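Local atomic coordinates of succinate-semialdehyde dehydrogenase (Synechococcus sp., PDB entry 4ITA), a protein that probably oxidises succinic semialdehyde to succinate, using NADP+ as the electron acceptor, as a member of the aldehyde dehydrogenase family. Residues 196-210 and 219-232. Residues are numbered along the deposited sequence; the frame is centred on the assembly and turned at random.
With NDP (NADPH dihydro-nicotinamide-adenine-dinucleotide phosphate), chain C; EDO (1,2-ethanediol), chain M; EDO (1,2-ethanediol), chain K; EDO (1,2-ethanediol), chain P.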
ATOM      1  N   ILE A 196     -11.634  -5.661 -11.201  1.00  6.37           N
ATOM      2  CA  ILE A 196     -11.301  -4.651 -10.193  1.00  7.86           C
ATOM      3  C   ILE A 196     -12.544  -3.981  -9.604  1.00  7.25           C
ATOM      4  O   ILE A 196     -12.588  -3.667  -8.406  1.00  8.10           O
ATOM      5  CB  ILE A 196     -10.375  -3.562 -10.784  1.00  9.46           C
ATOM      6  CG1 ILE A 196      -9.045  -4.169 -11.225  1.00 10.58           C
ATOM      7  CG2 ILE A 196     -10.157  -2.417  -9.783  1.00 12.91           C
ATOM      8  CD1 ILE A 196      -8.207  -3.242 -12.075  1.00 12.47           C
ATOM      9  N   LYS A 197     -13.556  -3.768 -10.444  1.00  6.18           N
ATOM     10  CA  LYS A 197     -14.773  -3.088 -10.003  1.00  8.19           C
ATOM     11  C   LYS A 197     -15.760  -4.005  -9.290  1.00  7.16           C
ATOM     12  O   LYS A 197     -16.751  -3.528  -8.726  1.00  8.54           O
ATOM     13  CB  LYS A 197     -15.477  -2.410 -11.187  1.00  7.31           C
ATOM     14  CG  LYS A 197     -14.783  -1.137 -11.631  1.00  9.46           C
ATOM     15  CD  LYS A 197     -15.522  -0.457 -12.767  1.00 12.57           C
ATOM     16  CE  LYS A 197     -14.990   0.945 -12.986  1.00 15.88           C
ATOM     17  NZ  LYS A 197     -15.648   1.596 -14.153  1.00 18.68           N
ATOM     18  N   ASP A 198     -15.511  -5.312  -9.300  1.00  6.95           N
ATOM     19  CA  ASP A 198     -16.442  -6.234  -8.657  1.00  8.13           C
ATOM     20  C   ASP A 198     -16.334  -6.084  -7.144  1.00  8.54           C
ATOM     21  O   ASP A 198     -15.235  -6.090  -6.600  1.00  7.65           O
ATOM     22  CB  ASP A 198     -16.148  -7.670  -9.066  1.00  7.61           C
ATOM     23  CG  ASP A 198     -17.213  -8.631  -8.577  1.00 10.17           C
ATOM     24  OD1 ASP A 198     -17.160  -9.035  -7.399  1.00  9.72           O
ATOM     25  OD2 ASP A 198     -18.117  -8.960  -9.373  1.00 11.39           O
ATOM     26  N   PRO A 199     -17.478  -5.949  -6.454  1.00  8.30           N
ATOM     27  CA  PRO A 199     -17.418  -5.688  -5.009  1.00  9.32           C
ATOM     28  C   PRO A 199     -16.777  -6.813  -4.196  1.00  8.30           C
ATOM     29  O   PRO A 199     -16.300  -6.560  -3.089  1.00  9.72           O
ATOM     30  CB  PRO A 199     -18.890  -5.517  -4.615  1.00 12.20           C
ATOM     31  CG  PRO A 199     -19.675  -6.106  -5.741  1.00 17.39           C
ATOM     32  CD  PRO A 199     -18.854  -5.895  -6.972  1.00 10.90           C
ATOM     33  N   ARG A 200     -16.739  -8.025  -4.733  1.00  7.48           N
ATOM     34  CA  ARG A 200     -16.143  -9.150  -4.017  1.00  8.53           C
ATOM     35  C   ARG A 200     -14.615  -9.156  -4.092  1.00  7.43           C
ATOM     36  O   ARG A 200     -13.940  -9.793  -3.278  1.00  7.77           O
ATOM     37  CB  ARG A 200     -16.709 -10.468  -4.550  1.00  7.91           C
ATOM     38  CG  ARG A 200     -18.220 -10.587  -4.334  1.00  8.52           C
ATOM     39  CD  ARG A 200     -18.847 -11.640  -5.233  1.00  8.88           C
ATOM     40  NE  ARG A 200     -18.873 -11.199  -6.627  1.00  7.67           N
ATOM     41  CZ  ARG A 200     -19.691 -11.696  -7.547  1.00  7.94           C
ATOM     42  NH1 ARG A 200     -20.563 -12.640  -7.224  1.00  9.10           N
ATOM     43  NH2 ARG A 200     -19.645 -11.239  -8.788  1.00  9.09           N
ATOM     44  N   VAL A 201     -14.064  -8.457  -5.075  1.00  6.82           N
ATOM     45  CA  VAL A 201     -12.619  -8.383  -5.235  1.00  6.87           C
ATOM     46  C   VAL A 201     -12.085  -7.294  -4.304  1.00  6.91           C
ATOM     47  O   VAL A 201     -12.540  -6.155  -4.357  1.00  7.07           O
ATOM     48  CB  VAL A 201     -12.247  -8.125  -6.708  1.00  5.85           C
ATOM     49  CG1 VAL A 201     -10.754  -7.881  -6.860  1.00  7.22           C
ATOM     50  CG2 VAL A 201     -12.687  -9.306  -7.562  1.00  8.02           C
ATOM     51  N   LYS A 202     -11.146  -7.654  -3.424  1.00  5.92           N
ATOM     52  CA  LYS A 202     -10.756  -6.763  -2.323  1.00  6.59           C
ATOM     53  C   LYS A 202      -9.413  -6.063  -2.502  1.00  6.99           C
ATOM     54  O   LYS A 202      -9.127  -5.078  -1.817  1.00  7.66           O
ATOM     55  CB  LYS A 202     -10.779  -7.523  -0.989  1.00  6.80           C
ATOM     56  CG  LYS A 202     -12.135  -8.156  -0.653  1.00  7.22           C
ATOM     57  CD  LYS A 202     -13.290  -7.151  -0.685  1.00  8.32           C
ATOM     58  CE  LYS A 202     -14.572  -7.821  -0.209  1.00  9.08           C
ATOM     59  NZ  LYS A 202     -15.776  -6.964  -0.364  1.00 11.61           N
ATOM     60  N   ALA A 203      -8.600  -6.559  -3.427  1.00  6.36           N
ATOM     61  CA  ALA A 203      -7.243  -6.070  -3.584  1.00  6.35           C
ATOM     62  C   ALA A 203      -6.718  -6.526  -4.927  1.00  6.61           C
ATOM     63  O   ALA A 203      -7.243  -7.467  -5.515  1.00  6.81           O
ATOM     64  CB  ALA A 203      -6.366  -6.607  -2.470  1.00  7.10           C
ATOM     65  N   ALA A 204      -5.678  -5.864  -5.414  1.00  6.56           N
ATOM     66  CA  ALA A 204      -5.093  -6.247  -6.694  1.00  8.29           C
ATOM     67  C   ALA A 204      -3.590  -6.047  -6.705  1.00  9.49           C
ATOM     68  O   ALA A 204      -3.064  -5.084  -6.141  1.00  8.90           O
ATOM     69  CB  ALA A 204      -5.736  -5.480  -7.828  1.00  9.90           C
ATOM     70  N   THR A 205      -2.901  -6.969  -7.361  1.00  8.17           N
ATOM     71  CA  THR A 205      -1.461  -6.907  -7.513  1.00  9.04           C
ATOM     72  C   THR A 205      -1.112  -7.070  -8.992  1.00  8.31           C
ATOM     73  O   THR A 205      -1.748  -7.852  -9.717  1.00  8.27           O
ATOM     74  CB  THR A 205      -0.774  -7.969  -6.623  1.00 11.07           C
ATOM     75  OG1 THR A 205       0.641  -7.761  -6.622  1.00 14.31           O
ATOM     76  CG2 THR A 205      -1.093  -9.383  -7.073  1.00 11.05           C
ATOM     77  N   LEU A 206      -0.134  -6.302  -9.457  1.00  8.32           N
ATOM     78  CA  LEU A 206       0.295  -6.414 -10.844  1.00  7.47           C
ATOM     79  C   LEU A 206       1.803  -6.402 -10.941  1.00  7.81           C
ATOM     80  O   LEU A 206       2.474  -5.574 -10.313  1.00  8.65           O
ATOM     81  CB  LEU A 206      -0.295  -5.285 -11.700  1.00  8.65           C
ATOM     82  CG  LEU A 206       0.026  -5.308 -13.198  1.00  7.18           C
ATOM     83  CD1 LEU A 206      -1.138  -4.765 -14.025  1.00  8.91           C
ATOM     84  CD2 LEU A 206       1.292  -4.497 -13.538  1.00  8.78           C
ATOM     85  N   THR A 207       2.323  -7.333 -11.734  1.00  8.01           N
ATOM     86  CA  THR A 207       3.709  -7.326 -12.173  1.00  8.60           C
ATOM     87  C   THR A 207       3.678  -7.128 -13.683  1.00  7.85           C
ATOM     88  O   THR A 207       2.975  -7.846 -14.400  1.00  7.88           O
ATOM     89  CB  THR A 207       4.406  -8.643 -11.797  1.00  8.07           C
ATOM     90  OG1 THR A 207       4.379  -8.788 -10.370  1.00 10.09           O
ATOM     91  CG2 THR A 207       5.851  -8.648 -12.281  1.00  9.47           C
ATOM     92  N   GLY A 208       4.400  -6.130 -14.175  1.00  7.26           N
ATOM     93  CA  GLY A 208       4.289  -5.766 -15.575  1.00 10.03           C
ATOM     94  C   GLY A 208       4.872  -4.407 -15.885  1.00  9.71           C
ATOM     95  O   GLY A 208       5.701  -3.892 -15.139  1.00  9.93           O
ATOM     96  N   SER A 209       4.435  -3.835 -16.998  1.00 10.07           N
ATOM     97  CA  SER A 209       4.930  -2.543 -17.449  1.00 10.31           C
ATOM     98  C   SER A 209       4.159  -1.401 -16.799  1.00  9.37           C
ATOM     99  O   SER A 209       3.078  -1.594 -16.231  1.00 10.07           O
ATOM    100  CB  SER A 209       4.786  -2.438 -18.963  1.00 14.07           C
ATOM    101  OG  SER A 209       3.422  -2.254 -19.303  1.00 16.99           O
ATOM    102  N   GLU A 210       4.704  -0.196 -16.912  1.00  9.66           N
ATOM    103  CA  GLU A 210       4.064   0.970 -16.326  1.00 10.23           C
ATOM    104  C   GLU A 210       2.640   1.251 -16.817  1.00 10.44           C
ATOM    105  O   GLU A 210       1.775   1.548 -15.999  1.00 10.43           O
ATOM    106  CB  GLU A 210       4.935   2.220 -16.464  1.00 11.51           C
ATOM    107  CG  GLU A 210       4.339   3.400 -15.726  1.00 13.88           C
ATOM    108  CD  GLU A 210       5.255   4.596 -15.680  1.00 16.43           C
ATOM    109  OE1 GLU A 210       6.489   4.407 -15.745  1.00 17.39           O
ATOM    110  OE2 GLU A 210       4.732   5.728 -15.583  1.00 15.60           O
ATOM    111  N   LEU A 219      -7.627   2.388 -11.436  1.00  7.50           N
ATOM    112  CA  LEU A 219      -8.946   1.771 -11.269  1.00  7.66           C
ATOM    113  C   LEU A 219      -9.172   1.299  -9.837  1.00  8.09           C
ATOM    114  O   LEU A 219     -10.240   1.532  -9.260  1.00  8.56           O
ATOM    115  CB  LEU A 219      -9.135   0.600 -12.247  1.00  9.66           C
ATOM    116  CG  LEU A 219      -9.311   0.954 -13.731  1.00 10.13           C
ATOM    117  CD1 LEU A 219      -9.211  -0.304 -14.584  1.00 12.14           C
ATOM    118  CD2 LEU A 219     -10.630   1.681 -13.992  1.00 13.23           C
ATOM    119  N   ALA A 220      -8.173   0.634  -9.259  1.00  7.72           N
ATOM    120  CA  ALA A 220      -8.277   0.157  -7.883  1.00  7.71           C
ATOM    121  C   ALA A 220      -8.406   1.319  -6.906  1.00  7.45           C
ATOM    122  O   ALA A 220      -9.163   1.244  -5.933  1.00  7.97           O
ATOM    123  CB  ALA A 220      -7.081  -0.705  -7.529  1.00  8.76           C
ATOM    124  N   GLY A 221      -7.676   2.401  -7.167  1.00  7.89           N
ATOM    125  CA  GLY A 221      -7.758   3.583  -6.326  1.00  9.09           C
ATOM    126  C   GLY A 221      -9.158   4.164  -6.288  1.00  7.12           C
ATOM    127  O   GLY A 221      -9.661   4.518  -5.219  1.00  8.59           O
ATOM    128  N   GLN A 222      -9.805   4.234  -7.450  1.00  8.88           N
ATOM    129  CA  GLN A 222     -11.181   4.709  -7.521  1.00  9.73           C
ATOM    130  C   GLN A 222     -12.117   3.847  -6.673  1.00  9.97           C
ATOM    131  O   GLN A 222     -13.093   4.347  -6.108  1.00 10.53           O
ATOM    132  CB  GLN A 222     -11.657   4.727  -8.968  1.00  9.90           C
ATOM    133  CG  GLN A 222     -13.096   5.177  -9.146  1.00 11.72           C
ATOM    134  CD  GLN A 222     -13.324   6.619  -8.723  1.00 13.68           C
ATOM    135  OE1 GLN A 222     -12.451   7.467  -8.889  1.00 15.35           O
ATOM    136  NE2 GLN A 222     -14.506   6.902  -8.180  1.00 17.38           N
ATOM    137  N   GLU A 223     -11.806   2.552  -6.575  1.00  8.59           N
ATOM    138  CA  GLU A 223     -12.626   1.613  -5.814  1.00  8.73           C
ATOM    139  C   GLU A 223     -12.177   1.429  -4.363  1.00  7.70           C
ATOM    140  O   GLU A 223     -12.707   0.566  -3.662  1.00  9.84           O
ATOM    141  CB  GLU A 223     -12.647   0.250  -6.516  1.00  9.85           C
ATOM    142  CG  GLU A 223     -13.102   0.300  -7.970  1.00  9.08           C
ATOM    143  CD  GLU A 223     -14.493   0.869  -8.124  1.00 11.28           C
ATOM    144  OE1 GLU A 223     -15.378   0.480  -7.339  1.00 15.49           O
ATOM    145  OE2 GLU A 223     -14.697   1.710  -9.022  1.00 13.25           O
ATOM    146  N   ILE A 224     -11.220   2.247  -3.917  1.00  9.10           N
ATOM    147  CA  ILE A 224     -10.693   2.179  -2.546  1.00  9.32           C
ATOM    148  C   ILE A 224     -10.121   0.793  -2.238  1.00  8.66           C
ATOM    149  O   ILE A 224     -10.422   0.190  -1.207  1.00 10.75           O
ATOM    150  CB  ILE A 224     -11.766   2.549  -1.472  1.00 10.44           C
ATOM    151  CG1 ILE A 224     -12.590   3.761  -1.907  1.00 12.56           C
ATOM    152  CG2 ILE A 224     -11.118   2.814  -0.106  1.00 10.64           C
ATOM    153  CD1 ILE A 224     -11.765   5.001  -2.179  1.00 11.10           C
ATOM    154  N   LYS A 225      -9.304   0.272  -3.147  1.00  8.15           N
ATOM    155  CA  LYS A 225      -8.728  -1.052  -2.947  1.00  8.41           C
ATOM    156  C   LYS A 225      -7.215  -0.987  -2.989  1.00  7.25           C
ATOM    157  O   LYS A 225      -6.644  -0.321  -3.848  1.00  8.44           O
ATOM    158  CB  LYS A 225      -9.268  -2.039  -3.988  1.00  8.70           C
ATOM    159  CG  LYS A 225     -10.769  -2.245  -3.862  1.00  7.54           C
ATOM    160  CD  LYS A 225     -11.359  -3.103  -4.962  1.00  8.55           C
ATOM    161  CE  LYS A 225     -12.870  -3.123  -4.816  1.00  9.42           C
ATOM    162  NZ  LYS A 225     -13.529  -4.037  -5.794  1.00  7.57           N
ATOM    163  N   PRO A 226      -6.560  -1.691  -2.058  1.00  6.77           N
ATOM    164  CA  PRO A 226      -5.099  -1.637  -2.008  1.00  6.01           C
ATOM    165  C   PRO A 226      -4.451  -2.381  -3.162  1.00  6.35           C
ATOM    166  O   PRO A 226      -5.019  -3.344  -3.702  1.00  6.91           O
ATOM    167  CB  PRO A 226      -4.768  -2.327  -0.679  1.00  7.41           C
ATOM    168  CG  PRO A 226      -5.920  -3.266  -0.453  1.00  8.86           C
ATOM    169  CD  PRO A 226      -7.129  -2.556  -1.009  1.00  6.48           C
ATOM    170  N   THR A 227      -3.259  -1.918  -3.532  1.00  7.26           N
ATOM    171  CA  THR A 227      -2.496  -2.523  -4.614  1.00  8.15           C
ATOM    172  C   THR A 227      -1.034  -2.707  -4.259  1.00  8.49           C
ATOM    173  O   THR A 227      -0.529  -2.139  -3.287  1.00  7.86           O
ATOM    174  CB  THR A 227      -2.559  -1.691  -5.905  1.00  8.65           C
ATOM    175  OG1 THR A 227      -2.115  -0.356  -5.642  1.00 10.82           O
ATOM    176  CG2 THR A 227      -3.971  -1.654  -6.452  1.00 11.17           C
ATOM    177  N   LEU A 228      -0.364  -3.510  -5.077  1.00  7.09           N
ATOM    178  CA  LEU A 228       1.075  -3.686  -5.034  1.00  7.64           C
ATOM    179  C   LEU A 228       1.487  -3.711  -6.497  1.00  7.04           C
ATOM    180  O   LEU A 228       0.873  -4.431  -7.293  1.00  8.03           O
ATOM    181  CB  LEU A 228       1.424  -5.006  -4.337  1.00  9.16           C
ATOM    182  CG  LEU A 228       2.915  -5.273  -4.066  1.00 10.62           C
ATOM    183  CD1 LEU A 228       3.099  -6.218  -2.891  1.00 13.13           C
ATOM    184  CD2 LEU A 228       3.609  -5.849  -5.276  1.00 13.01           C
ATOM    185  N   LEU A 229       2.487  -2.910  -6.862  1.00  6.12           N
ATOM    186  CA  LEU A 229       2.973  -2.852  -8.240  1.00  6.94           C
ATOM    187  C   LEU A 229       4.448  -3.202  -8.314  1.00  7.21           C
ATOM    188  O   LEU A 229       5.276  -2.570  -7.659  1.00  7.33           O
ATOM    189  CB  LEU A 229       2.760  -1.461  -8.844  1.00  6.81           C
ATOM    190  CG  LEU A 229       1.328  -0.961  -9.011  1.00  7.25           C
ATOM    191  CD1 LEU A 229       1.344   0.379  -9.733  1.00  9.09           C
ATOM    192  CD2 LEU A 229       0.489  -1.954  -9.796  1.00  9.81           C
ATOM    193  N   GLU A 230       4.759  -4.211  -9.119  1.00  7.67           N
ATOM    194  CA  GLU A 230       6.121  -4.634  -9.396  1.00  8.26           C
ATOM    195  C   GLU A 230       6.372  -4.358 -10.873  1.00  9.05           C
ATOM    196  O   GLU A 230       5.953  -5.127 -11.735  1.00  7.58           O
ATOM    197  CB  GLU A 230       6.275  -6.129  -9.093  1.00  9.78           C
ATOM    198  CG  GLU A 230       6.113  -6.516  -7.613  1.00 10.32           C
ATOM    199  CD  GLU A 230       7.400  -6.410  -6.806  1.00 11.51           C
ATOM    200  OE1 GLU A 230       8.456  -6.073  -7.381  1.00 11.45           O
ATOM    201  OE2 GLU A 230       7.350  -6.673  -5.581  1.00  9.82           O
ATOM    202  N   LEU A 231       7.033  -3.248 -11.173  1.00  7.50           N
ATOM    203  CA  LEU A 231       7.186  -2.832 -12.561  1.00  8.29           C
ATOM    204  C   LEU A 231       8.625  -2.984 -13.039  1.00  8.91           C
ATOM    205  O   LEU A 231       9.434  -3.651 -12.387  1.00 10.87           O
ATOM    206  CB  LEU A 231       6.647  -1.410 -12.776  1.00  9.17           C
ATOM    207  CG  LEU A 231       5.253  -1.175 -12.175  1.00  8.45           C
ATOM    208  CD1 LEU A 231       4.830   0.266 -12.405  1.00  9.94           C
ATOM    209  CD2 LEU A 231       4.184  -2.156 -12.725  1.00  8.10           C
ATOM    210  N   GLY A 232       8.938  -2.389 -14.182  1.00  9.47           N
ATOM    211  CA  GLY A 232      10.236  -2.599 -14.798  1.00  9.19           C
ATOM    212  C   GLY A 232      11.367  -1.806 -14.184  1.00  8.04           C
ATOM    213  O   GLY A 232      11.175  -1.007 -13.265  1.00 10.17           O
TER
HETATM  214  PA  NDP C 501       2.671  -5.750 -19.976  1.00 11.54           P
HETATM  215  O1A NDP C 501       2.473  -4.691 -18.929  1.00 12.90           O
HETATM  216  O2A NDP C 501       2.366  -5.445 -21.416  1.00 17.30           O
HETATM  217  O5B NDP C 501       1.799  -7.028 -19.570  1.00 10.91           O
HETATM  218  C5B NDP C 501       1.822  -7.579 -18.247  1.00  9.11           C
HETATM  219  C4B NDP C 501       0.433  -8.065 -17.840  1.00  9.89           C
HETATM  220  O4B NDP C 501      -0.444  -6.938 -17.756  1.00  8.49           O
HETATM  221  C3B NDP C 501      -0.209  -8.998 -18.859  1.00  8.70           C
HETATM  222  O3B NDP C 501      -1.069  -9.913 -18.167  1.00  8.56           O
HETATM  223  C2B NDP C 501      -1.050  -8.053 -19.696  1.00  9.36           C
HETATM  224  O2B NDP C 501      -2.147  -8.686 -20.342  1.00  9.57           O
HETATM  225  C1B NDP C 501      -1.569  -7.151 -18.611  1.00  8.49           C
HETATM  226  N9A NDP C 501      -1.996  -5.815 -19.056  1.00  9.76           N
HETATM  227  C8A NDP C 501      -1.439  -5.027 -19.997  1.00 11.47           C
HETATM  228  N7A NDP C 501      -2.111  -3.854 -20.079  1.00 13.11           N
HETATM  229  C5A NDP C 501      -3.092  -3.886 -19.164  1.00 10.37           C
HETATM  230  C6A NDP C 501      -4.169  -2.992 -18.712  1.00 12.47           C
HETATM  231  N6A NDP C 501      -4.320  -1.779 -19.279  1.00 15.31           N
HETATM  232  N1A NDP C 501      -4.974  -3.433 -17.726  1.00 13.85           N
HETATM  233  C2A NDP C 501      -4.827  -4.635 -17.152  1.00 14.43           C
HETATM  234  N3A NDP C 501      -3.874  -5.506 -17.514  1.00 13.42           N
HETATM  235  C4A NDP C 501      -3.005  -5.179 -18.492  1.00 10.27           C
HETATM  236  O3  NDP C 501       4.209  -6.227 -19.745  1.00 16.81           O
HETATM  237  PN  NDP C 501       5.375  -6.761 -20.742  1.00 16.05           P
HETATM  238  O1N NDP C 501       5.403  -5.982 -22.039  1.00 19.23           O
HETATM  239  O2N NDP C 501       5.296  -8.263 -20.753  1.00 19.31           O
HETATM  240  O5D NDP C 501       6.687  -6.340 -19.909  1.00 16.39           O
HETATM  241  C5D NDP C 501       6.973  -6.949 -18.657  1.00 14.54           C
HETATM  242  C4D NDP C 501       7.288  -5.878 -17.629  1.00 12.99           C
HETATM  243  O4D NDP C 501       7.178  -6.427 -16.307  1.00 13.19           O
HETATM  244  C3D NDP C 501       8.702  -5.343 -17.742  1.00 12.30           C
HETATM  245  O3D NDP C 501       8.706  -3.921 -17.580  1.00 12.33           O
HETATM  246  C2D NDP C 501       9.392  -6.067 -16.602  1.00 11.87           C
HETATM  247  O2D NDP C 501      10.569  -5.365 -16.201  1.00 12.79           O
HETATM  248  C1D NDP C 501       8.319  -6.050 -15.532  1.00 10.56           C
HETATM  249  N1N NDP C 501       8.625  -7.046 -14.496  1.00 12.20           N
HETATM  250  C2N NDP C 501       8.547  -6.718 -13.196  1.00 12.43           C
HETATM  251  C3N NDP C 501       9.258  -7.454 -12.249  1.00 13.68           C
HETATM  252  C7N NDP C 501       9.171  -7.137 -10.785  1.00 12.43           C
HETATM  253  O7N NDP C 501       9.014  -8.067  -9.996  1.00 12.47           O
HETATM  254  N7N NDP C 501       9.271  -5.876 -10.374  1.00 12.10           N
HETATM  255  C4N NDP C 501      10.155  -8.594 -12.666  1.00 14.91           C
HETATM  256  C5N NDP C 501       9.737  -9.097 -13.968  1.00 15.91           C
HETATM  257  C6N NDP C 501       8.989  -8.302 -14.832  1.00 14.56           C
HETATM  258  P2B NDP C 501      -2.099  -9.068 -21.902  1.00  8.47           P
HETATM  259  O1X NDP C 501      -3.455  -9.675 -22.116  1.00  9.39           O
HETATM  260  O2X NDP C 501      -1.905  -7.776 -22.660  1.00 10.84           O
HETATM  261  O3X NDP C 501      -0.986 -10.050 -22.112  1.00  9.39           O
HETATM  262  C1  EDO M 511       8.683  -0.474 -17.371  1.00 15.97           C
HETATM  263  O1  EDO M 511       7.794  -0.382 -16.246  1.00 15.48           O
HETATM  264  C2  EDO M 511       8.311   0.603 -18.384  1.00 20.76           C
HETATM  265  O2  EDO M 511       6.975   0.409 -18.858  1.00 17.11           O
HETATM  266  C1  EDO K 509      -1.049   1.966  -2.678  1.00 19.06           C
HETATM  267  O1  EDO K 509      -0.048   1.713  -1.681  1.00 22.43           O
HETATM  268  C2  EDO K 509      -2.215   0.983  -2.531  1.00 20.00           C
HETATM  269  O2  EDO K 509      -2.002   0.106  -1.415  1.00 22.14           O
HETATM  270  C1  EDO P 514     -16.899   9.787  -7.714  1.00 20.45           C
HETATM  271  O1  EDO P 514     -15.871   9.271  -6.857  1.00 18.03           O
HETATM  272  C2  EDO P 514     -17.692  10.847  -6.962  1.00 21.41           C
HETATM  273  O2  EDO P 514     -18.395  10.223  -5.882  1.00 26.15           O
HETATM  274  O   HOH W   1     -15.969  -2.571  -6.221  1.00 13.17           O
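Lys225 NZ donates to two backbone carbonyls of 196-210, Val201 O at 2.7 Å and Ile196 O at 2.8 Å, and also to a water that bridges to Lys197 O. The contact joins the parallel strands of a beta-alpha-beta unit in the Rossmann-type cofactor domain, strand 201-207 and strand 227-230 linked by helix 210-222. Lysine suits this place because its chain, extended beyond CG, carries the ammonium to the end of helix 192-197 and the start of strand 201-207, where it meets those carbonyls. With the chain cut back to an alanine here, the oxygens of Ile196 and Val201 would probably lose this donor and be less firmly tied to the loop that leads into strand 227-230. Beside it, Ile196 lays CG2 against the backbone of Ala220 (3.7 Å to N), an approach consistent with alanine's small side chain, while CD1 meets Leu219 CB, the two side chains crossing at about a right angle.

Along the strands, Leu206 N donates to Leu228 O and Leu206 O accepts from Glu230 N (2.9 Å, 175° at the hydrogen). Leu206 CD2 packs on Leu231 CD2 at 3.8 Å. The strands' C-terminal ends hold NADPH: Gly208, where a side chain would crowd C5B on the adenosine side, leads to Ser209, whose OG donates to phosphate oxygen O1A at 2.6 Å. On the neighbouring strand, paired with Thr207, Glu230 bends at chi2 (-87°), and its OE1 accepts from nicotinamide N7N at 3.1 Å, a nitrogen that also donates to Leu231 O.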